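Local coordinates for cytochrome P450 113A1 (Saccharopolyspora erythraea, PDB 2JJN), which hydroxylates erythromycin D at C-12 of its macrolactone ring to give erythromycin C, using a heme iron, O2 and NADPH, at residues A[86-91]-A[235-240]; A[96-101]-A[224-229]. The protein carries 2 engineered substitutions. One frame throughout, in Å; residues are numbered along the deposited sequence. Where two conformers were deposited one is given.

Contacts 1 and 2 lie with their centres about 11 Å apart. Contact 1 uses helix 228-259 itself, the long helix that crosses the distal side of the heme in this cytochrome P450, whereas contact 2 uses the loop leading into it and lies further from the centre of the chain. The loop 86-91 and helix segment 96-101 touch directly, I87 CD1 lying 3.8 Å from R99 CA. Both contacts also meet one propionate of the heme, contact 1 with carbon and contact 2 with a charged side chain. Helix 94-105 therefore touches both the propionate and the loop bearing substrate-binding H88 and E89, and so links that loop to the heme.

Contact 1. Residues A[86-91]-A[235-240]; sequences MIHEID and STALLL. With HEM (protoporphyrin IX containing Fe), chain B.
T236 OG1 is gripped twice, by OG1 of T194 on helix 180-206 and by the carbonyl oxygen of A232 one turn back, while the residue's methyl faces M86: CE of M86 reaches T236 CG2 at 4.3 Å in the conformer described. Across the two segments the contact is apolar and light. M86 CG stands beside the backbone N (chi1 -77°), and a second bend at chi2 of -63° carries the sulfur toward the helix, where SD meets A237 CB at 4.2 Å. Two residues on, H88 adds its ring carbon CE1, which approaches A237 CB obliquely at 4.3 Å. The methyl of A237 is therefore met by both the thioether and the imidazole, while E89 CG packs over one ring face of H88, 3.7 Å above the plane and offset toward the rim. A backbone bond from E89 N to M86 O, 2.9 Å long, closes the turn that holds M86 and H88.

Both segments also border the heme. I87 lays CG1 against the propionate oxygen O2D of the heme at 3.7 Å, its CG2 lying near the other oxygen, O1D. On the helix L238 CD1 rests on the heme vinyl carbon CAC at 3.6 Å. The iron carries a water at 2.2 Å from FE on this distal side, with C353 as the axial protein ligand. H88 and E89 are substrate-binding residues, and through the touch of H88 the contact probably helps to place this part of the substrate site beside helix 228-259.

Around this site, helix 180-206 packs on the 235-240 segment, L197 touching S235 and T236 and L193 touching L239. Helix 142-152 packs on S235 and L239, helix 212-218 on S235 and L238, and I87 leans on H95 and R99 of helix 94-105.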
loop_
_atom_site.group_PDB
_atom_site.type_symbol
_atom_site.label_atom_id
_atom_site.label_comp_id
_atom_site.label_asym_id
_atom_site.label_seq_id
_atom_site.Cartn_x
_atom_site.Cartn_y
_atom_site.Cartn_z
ATOM N N MET A 86 -9.590 5.884 12.446
ATOM C CA MET A 86 -9.236 5.394 11.088
ATOM C C MET A 86 -8.926 6.589 10.212
ATOM O O MET A 86 -9.789 7.107 9.486
ATOM C CB MET A 86 -10.403 4.633 10.470
ATOM C CG MET A 86 -10.561 3.260 11.024
ATOM S SD MET A 86 -9.110 2.262 10.645
ATOM C CE MET A 86 -9.674 0.690 11.327
ATOM N N ILE A 87 -7.692 7.045 10.329
ATOM C CA ILE A 87 -7.306 8.338 9.822
ATOM C C ILE A 87 -7.555 8.508 8.293
ATOM O O ILE A 87 -7.870 9.619 7.821
ATOM C CB ILE A 87 -5.771 8.585 10.155
ATOM C CG1 ILE A 87 -5.360 10.005 9.859
ATOM C CG2 ILE A 87 -4.919 7.539 9.536
ATOM C CD1 ILE A 87 -3.907 10.220 10.320
ATOM N N HIS A 88 -7.439 7.399 7.554
ATOM C CA HIS A 88 -7.598 7.500 6.095
ATOM C C HIS A 88 -9.051 7.667 5.696
ATOM O O HIS A 88 -9.341 7.876 4.490
ATOM C CB HIS A 88 -7.003 6.305 5.400
ATOM C CG HIS A 88 -7.653 5.018 5.796
ATOM N ND1 HIS A 88 -7.575 4.518 7.081
ATOM C CD2 HIS A 88 -8.346 4.108 5.070
ATOM C CE1 HIS A 88 -8.228 3.366 7.132
ATOM N NE2 HIS A 88 -8.708 3.100 5.927
ATOM N N GLU A 89 -9.973 7.590 6.664
ATOM C CA GLU A 89 -11.401 7.721 6.365
ATOM C C GLU A 89 -11.977 8.955 7.036
ATOM O O GLU A 89 -13.203 9.103 7.111
ATOM C CB GLU A 89 -12.161 6.461 6.815
ATOM C CG GLU A 89 -11.836 5.269 5.958
ATOM C CD GLU A 89 -12.627 4.049 6.347
ATOM O OE1 GLU A 89 -13.314 4.095 7.394
ATOM O OE2 GLU A 89 -12.512 3.061 5.612
ATOM N N ILE A 90 -11.104 9.845 7.517
ATOM C CA ILE A 90 -11.535 11.012 8.276
ATOM C C ILE A 90 -11.117 12.270 7.531
ATOM O O ILE A 90 -10.005 12.344 7.008
ATOM C CB ILE A 90 -10.931 10.933 9.706
ATOM C CG1 ILE A 90 -11.605 9.753 10.443
ATOM C CG2 ILE A 90 -11.181 12.211 10.449
ATOM C CD1 ILE A 90 -10.977 9.409 11.796
ATOM N N ASP A 91 -11.995 13.269 7.516
ATOM C CA ASP A 91 -11.749 14.511 6.805
ATOM C C ASP A 91 -11.307 15.631 7.736
ATOM O O ASP A 91 -11.545 15.545 8.949
ATOM C CB ASP A 91 -13.064 15.010 6.146
ATOM C CG ASP A 91 -13.535 14.127 4.997
ATOM O OD1 ASP A 91 -12.699 13.418 4.377
ATOM O OD2 ASP A 91 -14.748 14.140 4.732
ATOM N N SER A 235 -3.758 1.956 15.053
ATOM C CA SER A 235 -2.753 0.903 15.010
ATOM C C SER A 235 -3.121 -0.199 14.027
ATOM O O SER A 235 -2.238 -0.758 13.421
ATOM C CB SER A 235 -2.497 0.278 16.387
ATOM O OG SER A 235 -1.967 1.267 17.297
ATOM N N THR A 236 -4.421 -0.484 13.891
ATOM C CA THR A 236 -4.936 -1.475 12.918
ATOM C C THR A 236 -4.579 -1.020 11.487
ATOM O O THR A 236 -4.042 -1.807 10.692
ATOM C CB THR A 236 -6.475 -1.641 13.001
ATOM O OG1 THR A 236 -6.869 -2.075 14.296
ATOM C CG2 THR A 236 -7.037 -2.620 11.905
ATOM N N ALA A 237 -4.897 0.233 11.182
ATOM C CA ALA A 237 -4.602 0.862 9.863
ATOM C C ALA A 237 -3.124 0.815 9.590
ATOM O O ALA A 237 -2.674 0.450 8.493
ATOM C CB ALA A 237 -5.032 2.292 9.857
ATOM N N LEU A 238 -2.348 1.235 10.582
ATOM C CA LEU A 238 -0.910 1.325 10.410
ATOM C C LEU A 238 -0.385 -0.055 10.084
ATOM O O LEU A 238 0.386 -0.236 9.121
ATOM C CB LEU A 238 -0.256 1.870 11.698
ATOM C CG LEU A 238 1.171 2.365 11.531
ATOM C CD1 LEU A 238 1.149 3.736 10.922
ATOM C CD2 LEU A 238 1.798 2.441 12.927
ATOM N N LEU A 239 -0.861 -1.050 10.840
ATOM C CA LEU A 239 -0.452 -2.434 10.689
ATOM C C LEU A 239 -0.792 -3.001 9.313
ATOM O O LEU A 239 0.102 -3.473 8.598
ATOM C CB LEU A 239 -1.100 -3.317 11.790
ATOM C CG LEU A 239 -0.648 -4.741 12.112
ATOM C CD1 LEU A 239 0.817 -4.872 12.527
ATOM C CD2 LEU A 239 -1.529 -5.270 13.241
ATOM N N LEU A 240 -2.068 -2.976 8.954
ATOM C CA LEU A 240 -2.483 -3.472 7.634
ATOM C C LEU A 240 -1.905 -2.657 6.471
ATOM O O LEU A 240 -1.485 -3.254 5.459
ATOM C CB LEU A 240 -3.999 -3.488 7.530
ATOM C CG LEU A 240 -4.684 -4.323 8.597
ATOM C CD1 LEU A 240 -6.176 -4.163 8.422
ATOM C CD2 LEU A 240 -4.279 -5.805 8.559
HETATM C CHA HEM B . -1.877 6.506 3.318
HETATM C CHB HEM B . 0.229 3.901 -0.231
HETATM C CHC HEM B . 3.182 1.888 3.042
HETATM C CHD HEM B . 0.562 3.854 6.639
HETATM C C1A HEM B . -1.488 6.005 2.093
HETATM C C2A HEM B . -2.071 6.412 0.809
HETATM C C3A HEM B . -1.506 5.688 -0.162
HETATM C C4A HEM B . -0.551 4.790 0.456
HETATM C CMA HEM B . -1.819 5.743 -1.673
HETATM C CAA HEM B . -3.129 7.514 0.615
HETATM C CBA HEM B . -4.532 6.994 0.867
HETATM C CGA HEM B . -5.608 7.989 0.427
HETATM O O1A HEM B . -5.264 9.102 -0.063
HETATM O O2A HEM B . -6.815 7.646 0.628
HETATM C C1B HEM B . 1.230 3.131 0.362
HETATM C C2B HEM B . 2.170 2.306 -0.355
HETATM C C3B HEM B . 3.002 1.749 0.555
HETATM C C4B HEM B . 2.566 2.235 1.859
HETATM C CMB HEM B . 2.105 2.201 -1.893
HETATM C CAB HEM B . 4.170 0.757 0.390
HETATM C CBB HEM B . 4.919 0.814 -0.663
HETATM C C1C HEM B . 2.727 2.242 4.294
HETATM C C2C HEM B . 3.326 1.817 5.549
HETATM C C3C HEM B . 2.598 2.361 6.549
HETATM C C4C HEM B . 1.527 3.160 5.950
HETATM C CMC HEM B . 4.580 0.905 5.617
HETATM C CAC HEM B . 2.758 2.206 8.073
HETATM C CBC HEM B . 3.944 2.174 8.680
HETATM C C1D HEM B . -0.320 4.703 6.042
HETATM C C2D HEM B . -1.275 5.467 6.779
HETATM C C3D HEM B . -2.006 6.293 5.771
HETATM C C4D HEM B . -1.443 5.950 4.499
HETATM C CMD HEM B . -1.512 5.452 8.318
HETATM C CAD HEM B . -3.155 7.287 6.018
HETATM C CBD HEM B . -2.624 8.723 6.196
HETATM C CGD HEM B . -3.767 9.683 6.317
HETATM O O1D HEM B . -4.922 9.328 6.022
HETATM O O2D HEM B . -3.501 10.833 6.723
HETATM N NA HEM B . -0.526 5.012 1.840
HETATM N NB HEM B . 1.452 3.047 1.733
HETATM N NC HEM B . 1.633 3.029 4.600
HETATM N ND HEM B . -0.441 5.013 4.672
HETATM FE FE HEM B . 0.633 4.143 3.184
HETATM O O HOH W 1 -0.851 2.497 3.162
#

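Contact 2. Residues A[96-101]-A[224-229]; sequences RALRKV and RALDDE. With HEM (protoporphyrin IX containing Fe), chain B; SO4 (sulfate ion), chain F.
Helix segment 96-101 faces a stretch of loop, 224-227, that runs into helix 228-259, and the backbones come nearest at V101 and A225, 7.1 Å between CA atoms. A225 turns its methyl away, so the loop meets the helix through R224 and L226. V101 straddles the two: CG1, anti to the backbone N (chi1 173°), slides past L226 to lie 3.8 Å from its CG, while CG2 sits 3.5 Å from R224 O and also touches R224 CG. L98 crosses L226 at about a right angle, CD1 meeting CD2 in the conformer described, though so closely that the exact spacing is doubtful. The R224 guanidinium forms a salt bridge with E230 and a weak bond to A225 O.

On another side of the helix R99 works edge-on, giving NE to sulfate O2 and NH2 to sulfate O1, both at 2.9 Å, and NH1 to heme O2D at 2.8 Å as well as F352 O. The sulfate is probably from the crystallisation liquor; binding of the propionate by R99 on the C helix recurs in many P450s.

Helix 94-105 thus packs against the loop entering helix 228-259, with helix 180-206 beside that helix's start, where R205 holds L226 O and D228.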
loop_
_atom_site.group_PDB
_atom_site.type_symbol
_atom_site.label_atom_id
_atom_site.label_comp_id
_atom_site.label_asym_id
_atom_site.label_seq_id
_atom_site.Cartn_x
_atom_site.Cartn_y
_atom_site.Cartn_z
ATOM N N ARG A 96 -6.830 16.674 10.547
ATOM C CA ARG A 96 -5.623 17.416 10.799
ATOM C C ARG A 96 -5.195 17.207 12.253
ATOM O O ARG A 96 -4.019 17.007 12.506
ATOM C CB ARG A 96 -5.890 18.884 10.552
ATOM C CG ARG A 96 -4.690 19.738 10.783
ATOM C CD ARG A 96 -5.196 21.173 10.761
ATOM N NE ARG A 96 -5.496 21.583 9.394
ATOM C CZ ARG A 96 -6.478 22.404 9.047
ATOM N NH1 ARG A 96 -7.297 22.906 9.971
ATOM N NH2 ARG A 96 -6.637 22.721 7.766
ATOM N N ALA A 97 -6.166 17.250 13.166
ATOM C CA ALA A 97 -5.900 17.064 14.613
ATOM C C ALA A 97 -5.357 15.656 14.832
ATOM O O ALA A 97 -4.392 15.452 15.599
ATOM C CB ALA A 97 -7.153 17.263 15.434
ATOM N N LEU A 98 -6.010 14.677 14.208
ATOM C CA LEU A 98 -5.607 13.313 14.398
ATOM C C LEU A 98 -4.208 13.064 13.809
ATOM O O LEU A 98 -3.368 12.425 14.416
ATOM C CB LEU A 98 -6.662 12.376 13.804
ATOM C CG LEU A 98 -6.439 10.905 13.919
ATOM C CD1 LEU A 98 -6.412 10.477 15.415
ATOM C CD2 LEU A 98 -7.566 10.204 13.201
ATOM N N ARG A 99 -3.932 13.606 12.618
ATOM C CA ARG A 99 -2.647 13.395 11.997
ATOM C C ARG A 99 -1.524 14.002 12.848
ATOM O O ARG A 99 -0.469 13.398 12.993
ATOM C CB ARG A 99 -2.644 13.969 10.555
ATOM C CG ARG A 99 -1.313 13.814 9.884
ATOM C CD ARG A 99 -1.336 12.783 8.806
ATOM N NE ARG A 99 -0.034 12.692 8.119
ATOM C CZ ARG A 99 0.135 12.166 6.901
ATOM N NH1 ARG A 99 -0.895 11.679 6.230
ATOM N NH2 ARG A 99 1.348 12.152 6.354
ATOM N N LYS A 100 -1.779 15.155 13.457
ATOM C CA LYS A 100 -0.767 15.753 14.319
ATOM C C LYS A 100 -0.453 14.866 15.501
ATOM O O LYS A 100 0.714 14.697 15.869
ATOM C CB LYS A 100 -1.241 17.100 14.831
ATOM C CG LYS A 100 -1.090 18.193 13.811
ATOM C CD LYS A 100 -1.685 19.472 14.373
ATOM C CE LYS A 100 -1.587 20.558 13.333
ATOM N NZ LYS A 100 -2.459 21.684 13.763
ATOM N N VAL A 101 -1.512 14.341 16.120
ATOM C CA VAL A 101 -1.314 13.488 17.285
ATOM C C VAL A 101 -0.491 12.254 16.896
ATOM O O VAL A 101 0.533 11.923 17.538
ATOM C CB VAL A 101 -2.656 13.035 17.873
ATOM C CG1 VAL A 101 -2.411 12.010 18.968
ATOM C CG2 VAL A 101 -3.429 14.217 18.461
ATOM N N ARG A 224 -5.636 17.314 22.463
ATOM C CA ARG A 224 -6.291 16.143 21.863
ATOM C C ARG A 224 -5.467 14.890 22.157
ATOM O O ARG A 224 -4.282 14.856 21.845
ATOM C CB ARG A 224 -6.429 16.330 20.346
ATOM C CG ARG A 224 -7.113 15.161 19.595
ATOM C CD ARG A 224 -8.550 14.958 20.045
ATOM N NE ARG A 224 -9.343 14.239 19.045
ATOM C CZ ARG A 224 -9.490 12.922 19.024
ATOM N NH1 ARG A 224 -8.895 12.177 19.945
ATOM N NH2 ARG A 224 -10.240 12.353 18.086
ATOM N N ALA A 225 -6.069 13.888 22.812
ATOM C CA ALA A 225 -5.385 12.641 23.041
ATOM C C ALA A 225 -6.275 11.537 22.491
ATOM O O ALA A 225 -7.508 11.720 22.332
ATOM C CB ALA A 225 -5.112 12.439 24.583
ATOM N N LEU A 226 -5.684 10.413 22.185
ATOM C CA LEU A 226 -6.454 9.275 21.667
ATOM C C LEU A 226 -7.022 8.474 22.793
ATOM O O LEU A 226 -6.315 8.207 23.770
ATOM C CB LEU A 226 -5.564 8.357 20.812
ATOM C CG LEU A 226 -4.783 9.071 19.676
ATOM C CD1 LEU A 226 -3.842 8.103 18.950
ATOM C CD2 LEU A 226 -5.734 9.732 18.685
ATOM N N ASP A 227 -8.272 8.042 22.648
ATOM C CA ASP A 227 -8.731 6.962 23.534
ATOM C C ASP A 227 -8.270 5.599 23.018
ATOM O O ASP A 227 -7.598 5.520 21.995
ATOM C CB ASP A 227 -10.239 7.039 23.781
ATOM C CG ASP A 227 -11.073 6.808 22.529
ATOM O OD1 ASP A 227 -10.605 6.157 21.566
ATOM O OD2 ASP A 227 -12.229 7.252 22.548
ATOM N N ASP A 228 -8.547 4.522 23.752
ATOM C CA ASP A 228 -7.972 3.245 23.337
ATOM C C ASP A 228 -8.578 2.792 21.995
ATOM O O ASP A 228 -7.901 2.193 21.188
ATOM C CB ASP A 228 -8.240 2.160 24.384
ATOM C CG ASP A 228 -7.390 2.283 25.624
ATOM O OD1 ASP A 228 -7.752 1.539 26.566
ATOM O OD2 ASP A 228 -6.392 3.055 25.642
ATOM N N GLU A 229 -9.869 3.070 21.820
ATOM C CA GLU A 229 -10.544 2.768 20.538
ATOM C C GLU A 229 -9.804 3.433 19.372
ATOM O O GLU A 229 -9.452 2.784 18.381
ATOM C CB GLU A 229 -11.975 3.273 20.596
ATOM C CG GLU A 229 -12.699 2.992 19.278
ATOM C CD GLU A 229 -14.177 3.354 19.304
ATOM O OE1 GLU A 229 -14.625 4.154 20.169
ATOM O OE2 GLU A 229 -14.883 2.816 18.394
HETATM C CHA HEM B . -1.877 6.506 3.318
HETATM C CHB HEM B . 0.229 3.901 -0.231
HETATM C CHC HEM B . 3.182 1.888 3.042
HETATM C CHD HEM B . 0.562 3.854 6.639
HETATM C C1A HEM B . -1.488 6.005 2.093
HETATM C C2A HEM B . -2.071 6.412 0.809
HETATM C C3A HEM B . -1.506 5.688 -0.162
HETATM C C4A HEM B . -0.551 4.790 0.456
HETATM C CMA HEM B . -1.819 5.743 -1.673
HETATM C CAA HEM B . -3.129 7.514 0.615
HETATM C CBA HEM B . -4.532 6.994 0.867
HETATM C CGA HEM B . -5.608 7.989 0.427
HETATM O O1A HEM B . -5.264 9.102 -0.063
HETATM O O2A HEM B . -6.815 7.646 0.628
HETATM C C1B HEM B . 1.230 3.131 0.362
HETATM C C2B HEM B . 2.170 2.306 -0.355
HETATM C C3B HEM B . 3.002 1.749 0.555
HETATM C C4B HEM B . 2.566 2.235 1.859
HETATM C CMB HEM B . 2.105 2.201 -1.893
HETATM C CAB HEM B . 4.170 0.757 0.390
HETATM C CBB HEM B . 4.919 0.814 -0.663
HETATM C C1C HEM B . 2.727 2.242 4.294
HETATM C C2C HEM B . 3.326 1.817 5.549
HETATM C C3C HEM B . 2.598 2.361 6.549
HETATM C C4C HEM B . 1.527 3.160 5.950
HETATM C CMC HEM B . 4.580 0.905 5.617
HETATM C CAC HEM B . 2.758 2.206 8.073
HETATM C CBC HEM B . 3.944 2.174 8.680
HETATM C C1D HEM B . -0.320 4.703 6.042
HETATM C C2D HEM B . -1.275 5.467 6.779
HETATM C C3D HEM B . -2.006 6.293 5.771
HETATM C C4D HEM B . -1.443 5.950 4.499
HETATM C CMD HEM B . -1.512 5.452 8.318
HETATM C CAD HEM B . -3.155 7.287 6.018
HETATM C CBD HEM B . -2.624 8.723 6.196
HETATM C CGD HEM B . -3.767 9.683 6.317
HETATM O O1D HEM B . -4.922 9.328 6.022
HETATM O O2D HEM B . -3.501 10.833 6.723
HETATM N NA HEM B . -0.526 5.012 1.840
HETATM N NB HEM B . 1.452 3.047 1.733
HETATM N NC HEM B . 1.633 3.029 4.600
HETATM N ND HEM B . -0.441 5.013 4.672
HETATM FE FE HEM B . 0.633 4.143 3.184
HETATM S S SO4 F . 3.274 14.262 8.959
HETATM O O1 SO4 F . 3.507 13.117 8.071
HETATM O O2 SO4 F . 1.982 14.147 9.623
HETATM O O3 SO4 F . 3.251 15.498 8.196
HETATM O O4 SO4 F . 4.378 14.298 9.920
HETATM O O HOH W 1 -0.851 2.497 3.162
#